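Local coordinates for protein Gp26 (Listeria phage P40, PDB 4JZ5) that probably cleaves bacterial cell-wall peptidoglycan, as the glycosyl hydrolase family 25 catalytic domain of a Listeria phage endolysin, at residues A[22-36]-A[200-214]. Sequence-based numbering, arbitrary orientation. Where two conformers were deposited one is given.
Sequences MVLVLDISKWQPTVN and IKAIASPVDMNTCSS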
loop_
_atom_site.group_PDB
_atom_site.type_symbol
_atom_site.label_atom_id
_atom_site.label_comp_id
_atom_site.label_asym_id
_atom_site.label_seq_id
_atom_site.Cartn_x
_atom_site.Cartn_y
_atom_site.Cartn_z
ATOM N N MET A 22 19.304 -3.681 5.170
ATOM C CA MET A 22 18.456 -3.174 4.120
ATOM C C MET A 22 17.241 -2.464 4.712
ATOM O O MET A 22 16.666 -2.922 5.694
ATOM C CB MET A 22 18.006 -4.339 3.250
ATOM C CG MET A 22 17.123 -3.954 2.081
ATOM S SD MET A 22 16.864 -5.309 0.929
ATOM C CE MET A 22 18.583 -5.642 0.540
ATOM N N VAL A 23 16.836 -1.359 4.112
ATOM C CA VAL A 23 15.588 -0.721 4.490
ATOM C C VAL A 23 14.435 -1.734 4.330
ATOM O O VAL A 23 14.348 -2.424 3.321
ATOM C CB VAL A 23 15.363 0.520 3.628
ATOM C CG1 VAL A 23 13.968 1.052 3.836
ATOM C CG2 VAL A 23 16.418 1.577 3.948
ATOM N N LEU A 24 13.560 -1.808 5.332
ATOM C CA LEU A 24 12.458 -2.758 5.338
ATOM C C LEU A 24 11.139 -2.040 5.592
ATOM O O LEU A 24 10.961 -1.366 6.612
ATOM C CB LEU A 24 12.676 -3.804 6.419
ATOM C CG LEU A 24 11.555 -4.838 6.557
ATOM C CD1 LEU A 24 11.328 -5.589 5.254
ATOM C CD2 LEU A 24 11.896 -5.798 7.686
ATOM N N VAL A 25 10.219 -2.185 4.647
ATOM C CA VAL A 25 8.867 -1.671 4.753
ATOM C C VAL A 25 7.927 -2.865 4.604
ATOM O O VAL A 25 8.116 -3.689 3.719
ATOM C CB VAL A 25 8.609 -0.626 3.632
ATOM C CG1 VAL A 25 7.127 -0.276 3.544
ATOM C CG2 VAL A 25 9.485 0.611 3.855
ATOM N N LEU A 26 6.945 -2.988 5.491
ATOM C CA LEU A 26 5.972 -4.071 5.388
ATOM C C LEU A 26 4.656 -3.569 4.846
ATOM O O LEU A 26 4.331 -2.395 4.992
ATOM C CB LEU A 26 5.698 -4.683 6.761
ATOM C CG LEU A 26 6.883 -5.252 7.518
ATOM C CD1 LEU A 26 6.416 -5.867 8.824
ATOM C CD2 LEU A 26 7.646 -6.245 6.661
ATOM N N ASP A 27 3.876 -4.465 4.258
ATOM C CA ASP A 27 2.458 -4.202 4.089
ATOM C C ASP A 27 1.685 -5.375 4.665
ATOM O O ASP A 27 2.100 -6.527 4.526
ATOM C CB ASP A 27 2.081 -3.876 2.631
ATOM C CG ASP A 27 2.400 -4.977 1.668
ATOM O OD1 ASP A 27 3.505 -4.980 1.109
ATOM O OD2 ASP A 27 1.494 -5.812 1.439
ATOM N N ILE A 28 0.595 -5.066 5.362
ATOM C CA ILE A 28 -0.199 -6.042 6.092
ATOM C C ILE A 28 -1.684 -5.777 5.876
ATOM O O ILE A 28 -2.107 -4.699 5.436
ATOM C CB ILE A 28 0.144 -6.060 7.604
ATOM C CG1 ILE A 28 -0.157 -4.703 8.246
ATOM C CG2 ILE A 28 1.588 -6.455 7.808
ATOM C CD1 ILE A 28 0.042 -4.678 9.759
ATOM N N SER A 29 -2.469 -6.792 6.214
ATOM C CA SER A 29 -3.902 -6.773 6.024
ATOM C C SER A 29 -4.529 -7.749 7.009
ATOM O O SER A 29 -3.897 -8.184 7.968
ATOM C CB SER A 29 -4.258 -7.196 4.597
ATOM O OG SER A 29 -4.002 -8.578 4.418
ATOM N N LYS A 30 -5.768 -8.125 6.746
ATOM C CA LYS A 30 -6.425 -9.137 7.567
ATOM C C LYS A 30 -5.687 -10.473 7.532
ATOM O O LYS A 30 -5.905 -11.315 8.407
ATOM C CB LYS A 30 -7.880 -9.330 7.124
ATOM C CG LYS A 30 -8.041 -9.970 5.777
ATOM C CD LYS A 30 -8.238 -11.461 5.906
ATOM C CE LYS A 30 -9.452 -11.908 5.124
ATOM N NZ LYS A 30 -9.815 -13.318 5.429
ATOM N N TRP A 31 -4.829 -10.682 6.538
ATOM C CA TRP A 31 -4.071 -11.925 6.449
ATOM C C TRP A 31 -2.953 -12.019 7.485
ATOM O O TRP A 31 -2.333 -13.073 7.637
ATOM C CB TRP A 31 -3.520 -12.080 5.033
ATOM C CG TRP A 31 -4.610 -12.262 4.034
ATOM C CD1 TRP A 31 -4.996 -11.386 3.072
ATOM C CD2 TRP A 31 -5.473 -13.394 3.917
ATOM N NE1 TRP A 31 -6.047 -11.903 2.349
ATOM C CE2 TRP A 31 -6.359 -13.135 2.854
ATOM C CE3 TRP A 31 -5.583 -14.603 4.612
ATOM C CZ2 TRP A 31 -7.343 -14.044 2.464
ATOM C CZ3 TRP A 31 -6.560 -15.503 4.225
ATOM C CH2 TRP A 31 -7.426 -15.219 3.159
ATOM N N GLN A 32 -2.718 -10.926 8.199
ATOM C CA GLN A 32 -1.830 -10.907 9.352
ATOM C C GLN A 32 -2.667 -10.536 10.572
ATOM O O GLN A 32 -2.618 -9.402 11.043
ATOM C CB GLN A 32 -0.684 -9.916 9.146
ATOM C CG GLN A 32 0.345 -10.333 8.100
ATOM C CD GLN A 32 -0.169 -10.226 6.685
ATOM O OE1 GLN A 32 -0.836 -9.241 6.316
ATOM N NE2 GLN A 32 0.154 -11.216 5.866
ATOM N N PRO A 33 -3.483 -11.479 11.063
ATOM C CA PRO A 33 -4.429 -11.108 12.118
ATOM C C PRO A 33 -3.788 -10.795 13.456
ATOM O O PRO A 33 -4.392 -10.052 14.232
ATOM C CB PRO A 33 -5.329 -12.343 12.226
ATOM C CG PRO A 33 -4.466 -13.474 11.712
ATOM C CD PRO A 33 -3.685 -12.860 10.593
ATOM N N THR A 34 -2.618 -11.358 13.741
ATOM C CA THR A 34 -1.877 -11.036 14.953
ATOM C C THR A 34 -0.499 -10.533 14.576
ATOM O O THR A 34 0.243 -11.182 13.838
ATOM C CB THR A 34 -1.747 -12.269 15.853
ATOM O OG1 THR A 34 -3.046 -12.638 16.311
ATOM C CG2 THR A 34 -0.866 -11.979 17.045
ATOM N N VAL A 35 -0.187 -9.340 15.067
ATOM C CA VAL A 35 1.098 -8.710 14.811
ATOM C C VAL A 35 1.620 -8.180 16.131
ATOM O O VAL A 35 0.899 -7.463 16.833
ATOM C CB VAL A 35 0.942 -7.519 13.832
ATOM C CG1 VAL A 35 2.260 -6.756 13.662
ATOM C CG2 VAL A 35 0.418 -7.982 12.492
ATOM N N ASN A 36 2.857 -8.500 16.487
ATOM C CA ASN A 36 3.495 -7.865 17.626
ATOM C C ASN A 36 4.049 -6.523 17.165
ATOM O O ASN A 36 5.183 -6.429 16.676
ATOM C CB ASN A 36 4.599 -8.753 18.196
ATOM C CG ASN A 36 5.331 -8.101 19.350
ATOM O OD1 ASN A 36 5.020 -6.975 19.750
ATOM N ND2 ASN A 36 6.331 -8.790 19.870
ATOM N N ILE A 200 9.234 -12.662 9.647
ATOM C CA ILE A 200 9.718 -11.827 10.732
ATOM C C ILE A 200 9.109 -12.325 12.035
ATOM O O ILE A 200 7.971 -12.786 12.074
ATOM C CB ILE A 200 9.397 -10.346 10.503
ATOM C CG1 ILE A 200 7.890 -10.129 10.497
ATOM C CG2 ILE A 200 10.027 -9.877 9.201
ATOM C CD1 ILE A 200 7.520 -8.691 10.372
ATOM N N LYS A 201 9.872 -12.219 13.104
ATOM C CA LYS A 201 9.479 -12.804 14.372
ATOM C C LYS A 201 8.133 -12.284 14.864
ATOM O O LYS A 201 7.371 -12.995 15.490
ATOM C CB LYS A 201 10.561 -12.528 15.414
ATOM C CG LYS A 201 10.220 -12.960 16.820
ATOM C CD LYS A 201 11.355 -12.629 17.779
ATOM C CE LYS A 201 11.047 -13.087 19.194
ATOM N NZ LYS A 201 10.828 -14.556 19.269
ATOM N N ALA A 202 7.839 -11.033 14.547
ATOM C CA ALA A 202 6.651 -10.364 15.071
ATOM C C ALA A 202 5.337 -10.826 14.448
ATOM O O ALA A 202 4.270 -10.452 14.927
ATOM C CB ALA A 202 6.787 -8.874 14.875
ATOM N N ILE A 203 5.405 -11.615 13.380
ATOM C CA ILE A 203 4.214 -12.015 12.638
ATOM C C ILE A 203 4.332 -13.492 12.278
ATOM O O ILE A 203 5.297 -13.901 11.641
ATOM C CB ILE A 203 4.052 -11.198 11.341
ATOM C CG1 ILE A 203 3.961 -9.711 11.667
ATOM C CG2 ILE A 203 2.822 -11.632 10.586
ATOM C CD1 ILE A 203 3.881 -8.822 10.428
ATOM N N ALA A 204 3.371 -14.307 12.680
ATOM C CA ALA A 204 3.472 -15.735 12.389
ATOM C C ALA A 204 3.336 -16.038 10.896
ATOM O O ALA A 204 4.018 -16.909 10.343
ATOM C CB ALA A 204 2.412 -16.494 13.172
ATOM N N SER A 205 2.460 -15.280 10.259
ATOM C CA SER A 205 2.058 -15.486 8.883
ATOM C C SER A 205 3.059 -14.962 7.857
ATOM O O SER A 205 3.811 -14.031 8.137
ATOM C CB SER A 205 0.745 -14.742 8.669
ATOM O OG SER A 205 0.041 -14.611 9.889
ATOM N N PRO A 206 3.039 -15.524 6.638
ATOM C CA PRO A 206 3.875 -14.913 5.604
ATOM C C PRO A 206 3.513 -13.442 5.487
ATOM O O PRO A 206 2.341 -13.085 5.650
ATOM C CB PRO A 206 3.489 -15.675 4.340
ATOM C CG PRO A 206 2.832 -16.946 4.829
ATOM C CD PRO A 206 2.209 -16.627 6.129
ATOM N N VAL A 207 4.504 -12.605 5.249
ATOM C CA VAL A 207 4.245 -11.195 5.125
ATOM C C VAL A 207 4.969 -10.645 3.907
ATOM O O VAL A 207 6.078 -11.032 3.556
ATOM C CB VAL A 207 4.613 -10.438 6.422
ATOM C CG1 VAL A 207 6.091 -10.487 6.693
ATOM C CG2 VAL A 207 4.092 -8.999 6.376
ATOM N N ASP A 208 4.304 -9.697 3.258
ATOM C CA ASP A 208 4.892 -8.940 2.161
ATOM C C ASP A 208 5.985 -8.022 2.671
ATOM O O ASP A 208 5.767 -7.231 3.616
ATOM C CB ASP A 208 3.848 -8.039 1.497
ATOM C CG ASP A 208 2.773 -8.785 0.740
ATOM O OD1 ASP A 208 2.905 -9.977 0.416
ATOM O OD2 ASP A 208 1.735 -8.120 0.424
ATOM N N MET A 209 7.147 -8.084 2.030
ATOM C CA MET A 209 8.282 -7.241 2.385
ATOM C C MET A 209 8.680 -6.380 1.214
ATOM O O MET A 209 8.590 -6.788 0.054
ATOM C CB MET A 209 9.451 -8.087 2.848
ATOM C CG MET A 209 9.125 -8.808 4.138
ATOM S SD MET A 209 10.494 -9.778 4.777
ATOM C CE MET A 209 11.573 -8.575 5.516
ATOM N N ASN A 210 9.120 -5.172 1.548
ATOM C CA ASN A 210 9.408 -4.129 0.584
ATOM C C ASN A 210 10.701 -3.428 0.967
ATOM O O ASN A 210 11.072 -3.379 2.142
ATOM C CB ASN A 210 8.297 -3.057 0.532
ATOM C CG ASN A 210 6.905 -3.626 0.353
ATOM O OD1 ASN A 210 6.399 -3.699 -0.750
ATOM N ND2 ASN A 210 6.272 -3.999 1.453
ATOM N N THR A 211 11.362 -2.840 -0.028
ATOM C CA THR A 211 12.519 -2.007 0.241
ATOM C C THR A 211 12.511 -0.779 -0.669
ATOM O O THR A 211 11.791 -0.735 -1.661
ATOM C CB THR A 211 13.853 -2.800 0.121
ATOM O OG1 THR A 211 14.916 -2.029 0.682
ATOM C CG2 THR A 211 14.186 -3.142 -1.315
ATOM N N CYS A 212 13.314 0.206 -0.288
ATOM C CA CYS A 212 13.382 1.483 -0.975
ATOM C C CYS A 212 14.591 2.228 -0.455
ATOM O O CYS A 212 15.230 1.812 0.517
ATOM C CB CYS A 212 12.112 2.310 -0.737
ATOM S SG CYS A 212 11.761 2.681 1.013
ATOM N N SER A 213 14.918 3.332 -1.113
ATOM C CA SER A 213 15.993 4.212 -0.659
ATOM C C SER A 213 15.588 4.929 0.610
ATOM O O SER A 213 14.414 5.042 0.942
ATOM C CB SER A 213 16.309 5.250 -1.723
ATOM O OG SER A 213 15.224 6.154 -1.822
ATOM N N SER A 214 16.571 5.471 1.306
ATOM C CA SER A 214 16.270 6.301 2.457
ATOM C C SER A 214 15.420 7.529 2.083
ATOM O O SER A 214 14.542 7.923 2.857
ATOM C CB SER A 214 17.561 6.673 3.176
ATOM O OG SER A 214 18.101 5.487 3.751
HETATM O O HOH W 1 1.546 -9.059 3.737
HETATM O O HOH W 2 -0.253 -14.096 5.619
HETATM O O HOH W 3 -0.643 -13.126 11.959
HETATM O O HOH W 4 1.378 -13.607 14.635
#
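V25 and N210 form the antiparallel, hydrogen-bonded pair that joins strand 25-28 to strand 206-211, the first and last strands of the curled, barrel-like sheet characteristic of family 25 hydrolases. V25 N donates almost straight to N210 O at 2.9 Å, while the return bond from N210 N is weak and bent. V25 O takes a second, straighter bond from N210 ND2 (2.9 Å), which comes from well above the carbonyl plane; ND2 also donates to D27 OD1 at 3.0 Å and 174°, on the anti lone pair. Both acceptors lie close to the amide plane, which fixes its rotation. Q193, on the adjacent strand 191-195, also donates to D27 OD1, and W170, one strand farther round the sheet, donates through NE1 to N210 OD1, so both groups are held from outside the pair. D27 OD2 sits 2.5 Å from D208 OD2, the two carboxylate planes being 50° apart. Beside them the strands separate, and a water accepts from D208 N and donates to D27 O.

On the other face, L26 lies alongside M209 and meets I200 tip to tip, CD1 to CD1, in a tight 3.4 Å contact. Farther along, V35 and Q32 pack on I203. Q32, bent at chi2 (73°), turns NE2 onto P206 O in the carbonyl plane, while its OE1 accepts from S29 N, 2.9 Å away and nearly along the C=O axis.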